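Local coordinates for aminopeptidase N family protein (Idiomarina loihiensis L2TR, PDB 4FGM) that probably acts as a zinc-dependent aminopeptidase of the M61 family, releasing residues from the N termini of peptides, at residues L399-A402 with R403-E407; D388-L391 with R392-D396; F356-T360 with K361-Q365. All blocks are in the same frame, centred on the assembly; numbering follows the deposited sequence.

Contact 1. Residues L399-A402 with R403-E407; sequences LTLA and RVMKE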
ATOM      1  N   LEU A 399     -18.895  22.154  -5.283  1.00 64.17           N
ATOM      2  CA  LEU A 399     -17.507  21.833  -4.978  1.00 62.93           C
ATOM      3  C   LEU A 399     -17.413  20.439  -4.366  1.00 64.63           C
ATOM      4  O   LEU A 399     -18.027  20.169  -3.334  1.00 64.70           O
ATOM      5  CB  LEU A 399     -16.937  22.855  -3.993  1.00 58.83           C
ATOM      6  CG  LEU A 399     -15.492  22.654  -3.539  1.00 55.40           C
ATOM      7  CD1 LEU A 399     -14.550  22.992  -4.684  1.00 51.78           C
ATOM      8  CD2 LEU A 399     -15.203  23.539  -2.340  1.00 57.25           C
ATOM      9  N   THR A 400     -16.653  19.556  -5.010  1.00 63.68           N
ATOM     10  CA  THR A 400     -16.463  18.195  -4.511  1.00 61.24           C
ATOM     11  C   THR A 400     -15.023  18.059  -4.025  1.00 62.17           C
ATOM     12  O   THR A 400     -14.185  18.911  -4.326  1.00 63.74           O
ATOM     13  CB  THR A 400     -16.698  17.136  -5.616  1.00 55.81           C
ATOM     14  OG1 THR A 400     -15.812  17.385  -6.713  1.00 52.13           O
ATOM     15  CG2 THR A 400     -18.136  17.161  -6.096  1.00 52.70           C
ATOM     16  N   LEU A 401     -14.736  17.003  -3.263  1.00 56.96           N
ATOM     17  CA  LEU A 401     -13.371  16.777  -2.786  1.00 46.89           C
ATOM     18  C   LEU A 401     -12.493  16.493  -4.008  1.00 51.17           C
ATOM     19  O   LEU A 401     -11.310  16.852  -4.033  1.00 49.80           O
ATOM     20  CB  LEU A 401     -13.304  15.588  -1.811  1.00 42.96           C
ATOM     21  CG  LEU A 401     -11.904  15.133  -1.353  1.00 48.70           C
ATOM     22  CD1 LEU A 401     -11.197  16.237  -0.568  1.00 45.27           C
ATOM     23  CD2 LEU A 401     -12.034  13.880  -0.501  1.00 45.76           C
ATOM     24  N   ALA A 402     -13.075  15.847  -5.017  1.00 45.67           N
ATOM     25  CA  ALA A 402     -12.336  15.547  -6.238  1.00 48.04           C
ATOM     26  C   ALA A 402     -11.836  16.864  -6.835  1.00 54.23           C
ATOM     27  O   ALA A 402     -10.661  16.985  -7.189  1.00 51.36           O
ATOM     28  CB  ALA A 402     -13.224  14.812  -7.236  1.00 38.90           C
ATOM     29  N   ARG A 403     -12.725  17.852  -6.923  1.00 62.85           N
ATOM     30  CA  ARG A 403     -12.353  19.153  -7.461  1.00 61.44           C
ATOM     31  C   ARG A 403     -11.209  19.754  -6.640  1.00 53.19           C
ATOM     32  O   ARG A 403     -10.269  20.326  -7.190  1.00 55.17           O
ATOM     33  CB  ARG A 403     -13.554  20.104  -7.464  1.00 69.24           C
ATOM     34  CG  ARG A 403     -13.185  21.500  -7.932  1.00 84.99           C
ATOM     35  CD  ARG A 403     -14.297  22.196  -8.701  1.00 98.13           C
ATOM     36  NE  ARG A 403     -13.774  23.371  -9.398  1.00109.64           N
ATOM     37  CZ  ARG A 403     -12.888  23.321 -10.391  1.00115.17           C
ATOM     38  NH1 ARG A 403     -12.424  22.154 -10.818  1.00116.36           N
ATOM     39  NH2 ARG A 403     -12.452  24.439 -10.950  1.00115.88           N
ATOM     40  N   VAL A 404     -11.285  19.607  -5.325  1.00 50.70           N
ATOM     41  CA  VAL A 404     -10.245  20.132  -4.456  1.00 54.07           C
ATOM     42  C   VAL A 404      -8.900  19.462  -4.750  1.00 56.35           C
ATOM     43  O   VAL A 404      -7.854  20.125  -4.737  1.00 53.21           O
ATOM     44  CB  VAL A 404     -10.618  19.927  -2.965  1.00 50.71           C
ATOM     45  CG1 VAL A 404      -9.434  20.270  -2.067  1.00 45.73           C
ATOM     46  CG2 VAL A 404     -11.820  20.803  -2.610  1.00 50.11           C
HETATM   47  N   MSE A 405      -8.923  18.156  -5.018  1.00 53.52           N
HETATM   48  CA  MSE A 405      -7.689  17.424  -5.317  1.00 50.44           C
HETATM   49  C   MSE A 405      -7.069  17.964  -6.603  1.00 48.95           C
HETATM   50  O   MSE A 405      -5.861  18.201  -6.671  1.00 51.55           O
HETATM   51  CB  MSE A 405      -7.960  15.917  -5.469  1.00 48.85           C
HETATM   52  CG  MSE A 405      -8.475  15.222  -4.212  1.00 51.35           C
HETATM   53 SE   MSE A 405      -7.282  15.386  -2.688  1.00 68.93          SE
HETATM   54  CE  MSE A 405      -5.724  14.523  -3.462  1.00 43.35           C
ATOM     55  N   LYS A 406      -7.908  18.156  -7.620  1.00 46.44           N
ATOM     56  CA  LYS A 406      -7.452  18.684  -8.907  1.00 53.13           C
ATOM     57  C   LYS A 406      -6.701  19.994  -8.690  1.00 58.91           C
ATOM     58  O   LYS A 406      -5.544  20.148  -9.095  1.00 58.18           O
ATOM     59  CB  LYS A 406      -8.645  18.950  -9.833  1.00 51.92           C
ATOM     60  CG  LYS A 406      -8.254  19.568 -11.175  1.00 53.19           C
ATOM     61  CD  LYS A 406      -9.403  20.342 -11.808  1.00 60.46           C
ATOM     62  CE  LYS A 406      -9.307  21.836 -11.509  1.00 75.72           C
ATOM     63  NZ  LYS A 406      -8.212  22.516 -12.275  1.00 82.58           N
ATOM     64  N   GLU A 407      -7.378  20.937  -8.043  1.00 56.89           N
ATOM     65  CA  GLU A 407      -6.808  22.245  -7.769  1.00 57.42           C
ATOM     66  C   GLU A 407      -5.551  22.172  -6.912  1.00 53.97           C
ATOM     67  O   GLU A 407      -4.550  22.823  -7.224  1.00 50.39           O
ATOM     68  CB  GLU A 407      -7.864  23.139  -7.118  1.00 61.93           C
ATOM     69  CG  GLU A 407      -8.989  23.510  -8.082  1.00 72.59           C
ATOM     70  CD  GLU A 407     -10.117  24.272  -7.416  1.00 84.37           C
ATOM     71  OE1 GLU A 407      -9.846  24.991  -6.433  1.00 89.75           O
ATOM     72  OE2 GLU A 407     -11.273  24.165  -7.884  1.00 87.31           O
TER
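The hydroxyl of T400 caps the first turn of helix 401-413: OG1 accepts the backbone N-H of R403 at 3.1 Å with an angle of 159° at the hydrogen. This is an N-cap. The chi1 of 58° sets OG1 between the backbone N and the carbonyl carbon of its own residue, the position from which it reaches over the helix end. The side chains of T400 and R403 stand roughly at right angles, with OG1 of T400 3.6 Å from CB of R403. Behind the cap the regular helical bonds start at once, V404 N to T400 O, M405 N to L401 O and K406 N to A402 O.

L399, the residue before the cap, also meets R403 crosswise: its CD1 lies 3.8 Å from CG of R403 and 4.1 Å from CG2 of V404. One methyl branch thus touches both the aliphatic part of the arginine and the valine. R403 leaves the helix with CG anti to its N (chi1 176°) and bends at chi2, which brings its guanidinium beside E407. There OE2 of E407 sits 3.0 Å from NE of R403 but 2.9 Å above the guanidinium plane, a salt bridge held by charge alone, since no N-H is directed at that oxygen. On another side of the helix, CG of L401 and CG of M405, a selenomethionine, pack loosely at 4.5 Å.

L401 and M405 face helix 308-320, V404 touches L391 of helix 378-394 and W427 of helix 423-429, and T400 rests on D388 and R392 of helix 378-394.

Contact 2. Residues D388-L391 with R392-D396; sequences DLML and RLQSD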
ATOM      1  N   ASP A 388     -15.665  15.497   1.502  1.00 57.04           N
ATOM      2  CA  ASP A 388     -16.404  15.445   0.250  1.00 55.84           C
ATOM      3  C   ASP A 388     -17.880  15.771   0.486  1.00 59.21           C
ATOM      4  O   ASP A 388     -18.479  16.552  -0.249  1.00 62.83           O
ATOM      5  CB  ASP A 388     -16.266  14.059  -0.390  1.00 46.55           C
ATOM      6  CG  ASP A 388     -16.503  14.080  -1.889  1.00 47.37           C
ATOM      7  OD1 ASP A 388     -16.691  15.179  -2.455  1.00 50.04           O
ATOM      8  OD2 ASP A 388     -16.491  12.997  -2.508  1.00 53.35           O
ATOM      9  N   LEU A 389     -18.460  15.173   1.517  1.00 58.98           N
ATOM     10  CA  LEU A 389     -19.861  15.405   1.840  1.00 58.27           C
ATOM     11  C   LEU A 389     -20.099  16.818   2.368  1.00 59.49           C
ATOM     12  O   LEU A 389     -21.064  17.479   1.986  1.00 58.97           O
ATOM     13  CB  LEU A 389     -20.333  14.362   2.857  1.00 53.37           C
ATOM     14  CG  LEU A 389     -21.035  13.114   2.296  1.00 59.41           C
ATOM     15  CD1 LEU A 389     -20.543  12.774   0.905  1.00 56.96           C
ATOM     16  CD2 LEU A 389     -20.816  11.956   3.247  1.00 56.82           C
HETATM   17  N   MSE A 390     -19.210  17.282   3.238  1.00 57.40           N
HETATM   18  CA  MSE A 390     -19.335  18.615   3.804  1.00 54.24           C
HETATM   19  C   MSE A 390     -19.204  19.709   2.745  1.00 63.50           C
HETATM   20  O   MSE A 390     -20.009  20.639   2.704  1.00 67.13           O
HETATM   21  CB  MSE A 390     -18.288  18.815   4.889  1.00 50.51           C
HETATM   22  CG  MSE A 390     -18.607  18.070   6.171  1.00 56.24           C
HETATM   23 SE   MSE A 390     -17.201  18.230   7.477  1.00 80.14          SE
HETATM   24  CE  MSE A 390     -17.603  19.989   8.180  1.00 78.18           C
ATOM     25  N   LEU A 391     -18.192  19.592   1.893  1.00 63.39           N
ATOM     26  CA  LEU A 391     -17.966  20.562   0.832  1.00 61.70           C
ATOM     27  C   LEU A 391     -19.155  20.607  -0.127  1.00 64.04           C
ATOM     28  O   LEU A 391     -19.498  21.662  -0.656  1.00 65.76           O
ATOM     29  CB  LEU A 391     -16.689  20.206   0.061  1.00 59.36           C
ATOM     30  CG  LEU A 391     -15.368  20.884   0.447  1.00 60.71           C
ATOM     31  CD1 LEU A 391     -15.324  21.216   1.922  1.00 68.15           C
ATOM     32  CD2 LEU A 391     -14.224  19.963   0.069  1.00 60.48           C
ATOM     33  N   ARG A 392     -19.787  19.462  -0.349  1.00 60.98           N
ATOM     34  CA  ARG A 392     -20.924  19.413  -1.253  1.00 61.21           C
ATOM     35  C   ARG A 392     -22.118  20.167  -0.684  1.00 66.63           C
ATOM     36  O   ARG A 392     -22.745  20.956  -1.384  1.00 67.40           O
ATOM     37  CB  ARG A 392     -21.299  17.957  -1.556  1.00 61.28           C
ATOM     38  CG  ARG A 392     -20.229  17.218  -2.355  1.00 59.25           C
ATOM     39  CD  ARG A 392     -20.578  15.761  -2.581  1.00 55.91           C
ATOM     40  NE  ARG A 392     -19.469  15.029  -3.188  1.00 53.76           N
ATOM     41  CZ  ARG A 392     -19.550  14.363  -4.339  1.00 57.67           C
ATOM     42  NH1 ARG A 392     -20.692  14.331  -5.022  1.00 54.26           N
ATOM     43  NH2 ARG A 392     -18.491  13.717  -4.805  1.00 54.39           N
ATOM     44  N   LEU A 393     -22.423  19.939   0.589  1.00 64.34           N
ATOM     45  CA  LEU A 393     -23.553  20.608   1.223  1.00 66.16           C
ATOM     46  C   LEU A 393     -23.313  22.115   1.370  1.00 64.48           C
ATOM     47  O   LEU A 393     -24.229  22.917   1.195  1.00 62.75           O
ATOM     48  CB  LEU A 393     -23.819  19.992   2.599  1.00 66.26           C
ATOM     49  CG  LEU A 393     -24.127  18.494   2.618  1.00 70.38           C
ATOM     50  CD1 LEU A 393     -24.207  18.011   4.055  1.00 66.80           C
ATOM     51  CD2 LEU A 393     -25.429  18.223   1.881  1.00 70.96           C
ATOM     52  N   GLN A 394     -22.076  22.486   1.682  1.00 62.15           N
ATOM     53  CA  GLN A 394     -21.709  23.884   1.873  1.00 62.62           C
ATOM     54  C   GLN A 394     -21.588  24.707   0.593  1.00 64.69           C
ATOM     55  O   GLN A 394     -21.539  25.937   0.647  1.00 65.40           O
ATOM     56  CB  GLN A 394     -20.397  23.971   2.659  1.00 55.28           C
ATOM     57  CG  GLN A 394     -20.549  23.717   4.148  1.00 59.40           C
ATOM     58  CD  GLN A 394     -19.227  23.805   4.887  1.00 66.50           C
ATOM     59  OE1 GLN A 394     -18.386  24.654   4.580  1.00 70.54           O
ATOM     60  NE2 GLN A 394     -19.041  22.938   5.876  1.00 64.12           N
ATOM     61  N   SER A 395     -21.535  24.032  -0.550  1.00 65.18           N
ATOM     62  CA  SER A 395     -21.418  24.715  -1.837  1.00 69.13           C
ATOM     63  C   SER A 395     -22.595  24.303  -2.712  1.00 70.50           C
ATOM     64  O   SER A 395     -22.591  24.500  -3.927  1.00 67.56           O
ATOM     65  CB  SER A 395     -20.105  24.327  -2.526  1.00 70.91           C
ATOM     66  OG  SER A 395     -20.090  22.949  -2.871  1.00 66.86           O
ATOM     67  N   ASP A 396     -23.608  23.737  -2.070  1.00 74.66           N
ATOM     68  CA  ASP A 396     -24.795  23.259  -2.755  1.00 76.76           C
ATOM     69  C   ASP A 396     -24.393  22.394  -3.946  1.00 76.38           C
ATOM     70  O   ASP A 396     -24.834  22.604  -5.076  1.00 76.23           O
ATOM     71  CB  ASP A 396     -25.678  24.427  -3.197  1.00 86.21           C
ATOM     72  CG  ASP A 396     -27.132  24.020  -3.347  1.00 97.93           C
ATOM     73  OD1 ASP A 396     -27.640  23.302  -2.457  1.00 99.23           O
ATOM     74  OD2 ASP A 396     -27.770  24.419  -4.343  1.00101.36           O
TER
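D388 and R392, one helical turn apart, form the tight part of this contact. R392 grips the carboxylate side-on with two nitrogens: NE gives a hydrogen bond to OD1 of D388 at 2.9 Å, and NH2 gives one to OD2 of D388 at 3.1 Å. The two flat groups are turned 65° against each other. NE meets OD1 from above the carboxylate plane, 67° out of it, whereas OD1 lies close to the guanidinium plane; NH2 approaches OD2 on the syn side, though tilted out of the carboxylate plane. CG of D388 stands anti to the backbone N (chi1 -157°), which brings the carboxylate within reach of the arginine.

Both carboxylate oxygens have further partners, OD1 the backbone N of L401 and OD2 the hydroxyl of Y312, so this buried charge is held from several directions. A leucine in place of R392 would probably leave the carboxylate of D388 without its charged mate and freer to turn away from the N-H of L401.

The partly exposed side is looser. M390, a selenomethionine, and Q394 run side by side in the same direction, the nearest side-chain atoms being CE of M390 and NE2 of Q394 at 4.0 Å; OE1 of Q394 accepts from the backbone N of D435.

At the helix end OG of S395 donates to O of L391 at 2.6 Å, beside a weak bond from its own backbone N. The arrangement combines an i to i+4 salt bridge in the last turns of helix 378-394 with a serine hydroxyl bonded where the helix gives way to loop.

Contact 3. Residues F356-T360 with K361-Q365; sequences FLAWT and KFYQQ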
ATOM      1  N   PHE A 356       3.125  10.407  11.588  1.00 45.42           N
ATOM      2  CA  PHE A 356       4.434  10.801  12.083  1.00 42.74           C
ATOM      3  C   PHE A 356       5.264   9.596  12.522  1.00 46.22           C
ATOM      4  O   PHE A 356       6.451   9.521  12.228  1.00 44.31           O
ATOM      5  CB  PHE A 356       4.261  11.796  13.251  1.00 40.99           C
ATOM      6  CG  PHE A 356       5.546  12.440  13.702  1.00 39.95           C
ATOM      7  CD1 PHE A 356       6.375  11.807  14.624  1.00 45.37           C
ATOM      8  CD2 PHE A 356       5.947  13.661  13.171  1.00 46.23           C
ATOM      9  CE1 PHE A 356       7.592  12.380  15.005  1.00 47.54           C
ATOM     10  CE2 PHE A 356       7.157  14.242  13.543  1.00 50.21           C
ATOM     11  CZ  PHE A 356       7.983  13.601  14.464  1.00 49.54           C
ATOM     12  N   LEU A 357       4.634   8.661  13.227  1.00 45.38           N
ATOM     13  CA  LEU A 357       5.317   7.471  13.714  1.00 45.68           C
ATOM     14  C   LEU A 357       5.091   6.249  12.822  1.00 45.60           C
ATOM     15  O   LEU A 357       5.085   5.114  13.306  1.00 44.04           O
ATOM     16  CB  LEU A 357       4.858   7.142  15.139  1.00 45.30           C
ATOM     17  CG  LEU A 357       5.492   7.794  16.376  1.00 47.90           C
ATOM     18  CD1 LEU A 357       6.588   8.757  15.980  1.00 39.47           C
ATOM     19  CD2 LEU A 357       4.407   8.496  17.185  1.00 48.15           C
ATOM     20  N   ALA A 358       4.910   6.465  11.524  1.00 44.60           N
ATOM     21  CA  ALA A 358       4.688   5.339  10.624  1.00 43.19           C
ATOM     22  C   ALA A 358       5.844   4.349  10.720  1.00 44.25           C
ATOM     23  O   ALA A 358       5.632   3.132  10.717  1.00 41.20           O
ATOM     24  CB  ALA A 358       4.531   5.825   9.194  1.00 42.48           C
ATOM     25  N   TRP A 359       7.057   4.887  10.834  1.00 39.93           N
ATOM     26  CA  TRP A 359       8.284   4.098  10.914  1.00 41.26           C
ATOM     27  C   TRP A 359       8.336   3.059  12.025  1.00 42.04           C
ATOM     28  O   TRP A 359       9.025   2.049  11.904  1.00 46.30           O
ATOM     29  CB  TRP A 359       9.490   5.026  11.064  1.00 44.91           C
ATOM     30  CG  TRP A 359       9.515   6.112  10.055  1.00 49.48           C
ATOM     31  CD1 TRP A 359       8.917   7.336  10.154  1.00 48.83           C
ATOM     32  CD2 TRP A 359      10.102   6.052   8.752  1.00 40.94           C
ATOM     33  NE1 TRP A 359       9.092   8.043   8.990  1.00 41.56           N
ATOM     34  CE2 TRP A 359       9.815   7.281   8.112  1.00 38.69           C
ATOM     35  CE3 TRP A 359      10.841   5.080   8.061  1.00 37.92           C
ATOM     36  CZ2 TRP A 359      10.242   7.564   6.803  1.00 45.73           C
ATOM     37  CZ3 TRP A 359      11.269   5.361   6.759  1.00 45.38           C
ATOM     38  CH2 TRP A 359      10.965   6.598   6.146  1.00 44.71           C
ATOM     39  N   THR A 360       7.617   3.307  13.111  1.00 41.06           N
ATOM     40  CA  THR A 360       7.613   2.385  14.233  1.00 43.31           C
ATOM     41  C   THR A 360       6.217   1.883  14.590  1.00 43.17           C
ATOM     42  O   THR A 360       5.907   0.699  14.435  1.00 40.03           O
ATOM     43  CB  THR A 360       8.221   3.050  15.474  1.00 41.09           C
ATOM     44  OG1 THR A 360       7.546   4.289  15.724  1.00 39.58           O
ATOM     45  CG2 THR A 360       9.703   3.319  15.262  1.00 35.79           C
ATOM     46  N   LYS A 361       5.378   2.791  15.067  1.00 43.97           N
ATOM     47  CA  LYS A 361       4.024   2.439  15.466  1.00 47.57           C
ATOM     48  C   LYS A 361       3.206   1.719  14.406  1.00 46.50           C
ATOM     49  O   LYS A 361       2.521   0.748  14.707  1.00 43.15           O
ATOM     50  CB  LYS A 361       3.275   3.687  15.918  1.00 44.20           C
ATOM     51  CG  LYS A 361       3.747   4.211  17.250  1.00 45.56           C
ATOM     52  CD  LYS A 361       3.265   3.343  18.392  1.00 42.15           C
ATOM     53  CE  LYS A 361       3.608   3.985  19.732  1.00 42.81           C
ATOM     54  NZ  LYS A 361       3.019   3.235  20.874  1.00 43.75           N
ATOM     55  N   PHE A 362       3.275   2.180  13.164  1.00 45.82           N
ATOM     56  CA  PHE A 362       2.488   1.550  12.115  1.00 45.97           C
ATOM     57  C   PHE A 362       3.186   0.401  11.396  1.00 48.54           C
ATOM     58  O   PHE A 362       2.684  -0.715  11.397  1.00 49.20           O
ATOM     59  CB  PHE A 362       2.028   2.602  11.100  1.00 45.85           C
ATOM     60  CG  PHE A 362       0.922   2.130  10.203  1.00 51.40           C
ATOM     61  CD1 PHE A 362       1.205   1.545   8.970  1.00 56.29           C
ATOM     62  CD2 PHE A 362      -0.408   2.243  10.605  1.00 47.81           C
ATOM     63  CE1 PHE A 362       0.174   1.080   8.146  1.00 56.80           C
ATOM     64  CE2 PHE A 362      -1.449   1.779   9.791  1.00 51.58           C
ATOM     65  CZ  PHE A 362      -1.158   1.197   8.560  1.00 56.26           C
ATOM     66  N   TYR A 363       4.340   0.662  10.793  1.00 46.88           N
ATOM     67  CA  TYR A 363       5.057  -0.387  10.062  1.00 47.57           C
ATOM     68  C   TYR A 363       5.661  -1.497  10.919  1.00 45.31           C
ATOM     69  O   TYR A 363       6.019  -2.549  10.408  1.00 44.14           O
ATOM     70  CB  TYR A 363       6.149   0.221   9.170  1.00 44.14           C
ATOM     71  CG  TYR A 363       5.621   0.720   7.845  1.00 44.57           C
ATOM     72  CD1 TYR A 363       5.069   1.994   7.724  1.00 40.60           C
ATOM     73  CD2 TYR A 363       5.645  -0.099   6.716  1.00 49.80           C
ATOM     74  CE1 TYR A 363       4.555   2.437   6.509  1.00 50.88           C
ATOM     75  CE2 TYR A 363       5.137   0.330   5.502  1.00 53.07           C
ATOM     76  CZ  TYR A 363       4.592   1.600   5.399  1.00 57.20           C
ATOM     77  OH  TYR A 363       4.097   2.026   4.184  1.00 57.43           O
ATOM     78  N   GLN A 364       5.787  -1.260  12.216  1.00 46.69           N
ATOM     79  CA  GLN A 364       6.324  -2.273  13.112  1.00 45.16           C
ATOM     80  C   GLN A 364       5.236  -2.633  14.123  1.00 44.11           C
ATOM     81  O   GLN A 364       5.524  -3.090  15.228  1.00 49.21           O
ATOM     82  CB  GLN A 364       7.572  -1.746  13.831  1.00 45.41           C
ATOM     83  CG  GLN A 364       8.763  -1.494  12.913  1.00 44.30           C
ATOM     84  CD  GLN A 364       9.984  -0.973  13.655  1.00 44.66           C
ATOM     85  OE1 GLN A 364      10.488  -1.620  14.579  1.00 45.82           O
ATOM     86  NE2 GLN A 364      10.469   0.199  13.252  1.00 39.91           N
ATOM     87  N   GLN A 365       3.982  -2.419  13.727  1.00 43.33           N
ATOM     88  CA  GLN A 365       2.839  -2.722  14.578  1.00 42.74           C
ATOM     89  C   GLN A 365       2.756  -4.222  14.817  1.00 43.64           C
ATOM     90  O   GLN A 365       3.310  -5.014  14.053  1.00 41.81           O
ATOM     91  CB  GLN A 365       1.527  -2.237  13.933  1.00 39.27           C
ATOM     92  CG  GLN A 365       1.181  -2.878  12.575  1.00 38.89           C
ATOM     93  CD  GLN A 365      -0.173  -2.412  12.022  1.00 46.54           C
ATOM     94  OE1 GLN A 365      -1.188  -3.086  12.187  1.00 48.91           O
ATOM     95  NE2 GLN A 365      -0.187  -1.242  11.378  1.00 42.31           N
TER
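Backbone bonds hold A358 to Y363 and T360 to Q364. Y363 N donates to O of A358 at 2.8 Å, almost straight at 170°, and that oxygen also lies at the edge of the Y363 ring. A weak bond runs from F362 N to O of L357. Both bonds span five residues, the mark of a pi-type turn in the short helix 358-362. Q364 N reaches O of T360 at 3.0 Å from above the carbonyl plane, 35° out of it.

The Q364 side chain joins this backbone network. With its chain extended beyond CG, Q364 lies back along the turn, and its NE2 donates to O of W359 at 2.7 Å, with that oxygen a little out of the plane of the Q364 amide.

The pi-type turn overlaps a type I beta turn from F362 to Q365, and between them they carry Y363, a residue of the maleic acid pocket. The Y363 side chain lies about 4 Å from the bound maleic acid and about 7 Å from the zinc ion.

Apolar contacts are few. CB of A358 touches CD1 of Y363 at 4.1 Å. L357 and K361 run alongside each other, with CB of L357 3.8 Å from CG of K361.

Among the aromatic groups, F362 has the amide nitrogen of Q365, NE2, 3.5 Å above the centre of its ring. W359 meets W36 edge-to-face, and Y376 packs against F362, their ring planes about 40° apart, and against Y363.

Overall arrangement
Each contact is local and closes no more than a turn or two of chain, so none nests in or crosses another: they follow in series. Contact 3 comes first, at helix 358-362 and the turn after it, contributing Y363 to the maleic acid pocket. The chain then passes through helix 378-394, whose final turns hold contact 2, and through a short loop into contact 1 at the start of helix 401-413. Contacts 1 and 2, their centres 11 Å apart, touch through T400 against R392 and L399 against L391, so the end of one helix packs on the start of the next. Contact 3 stands apart, its centre about 30 Å from that of contact 1.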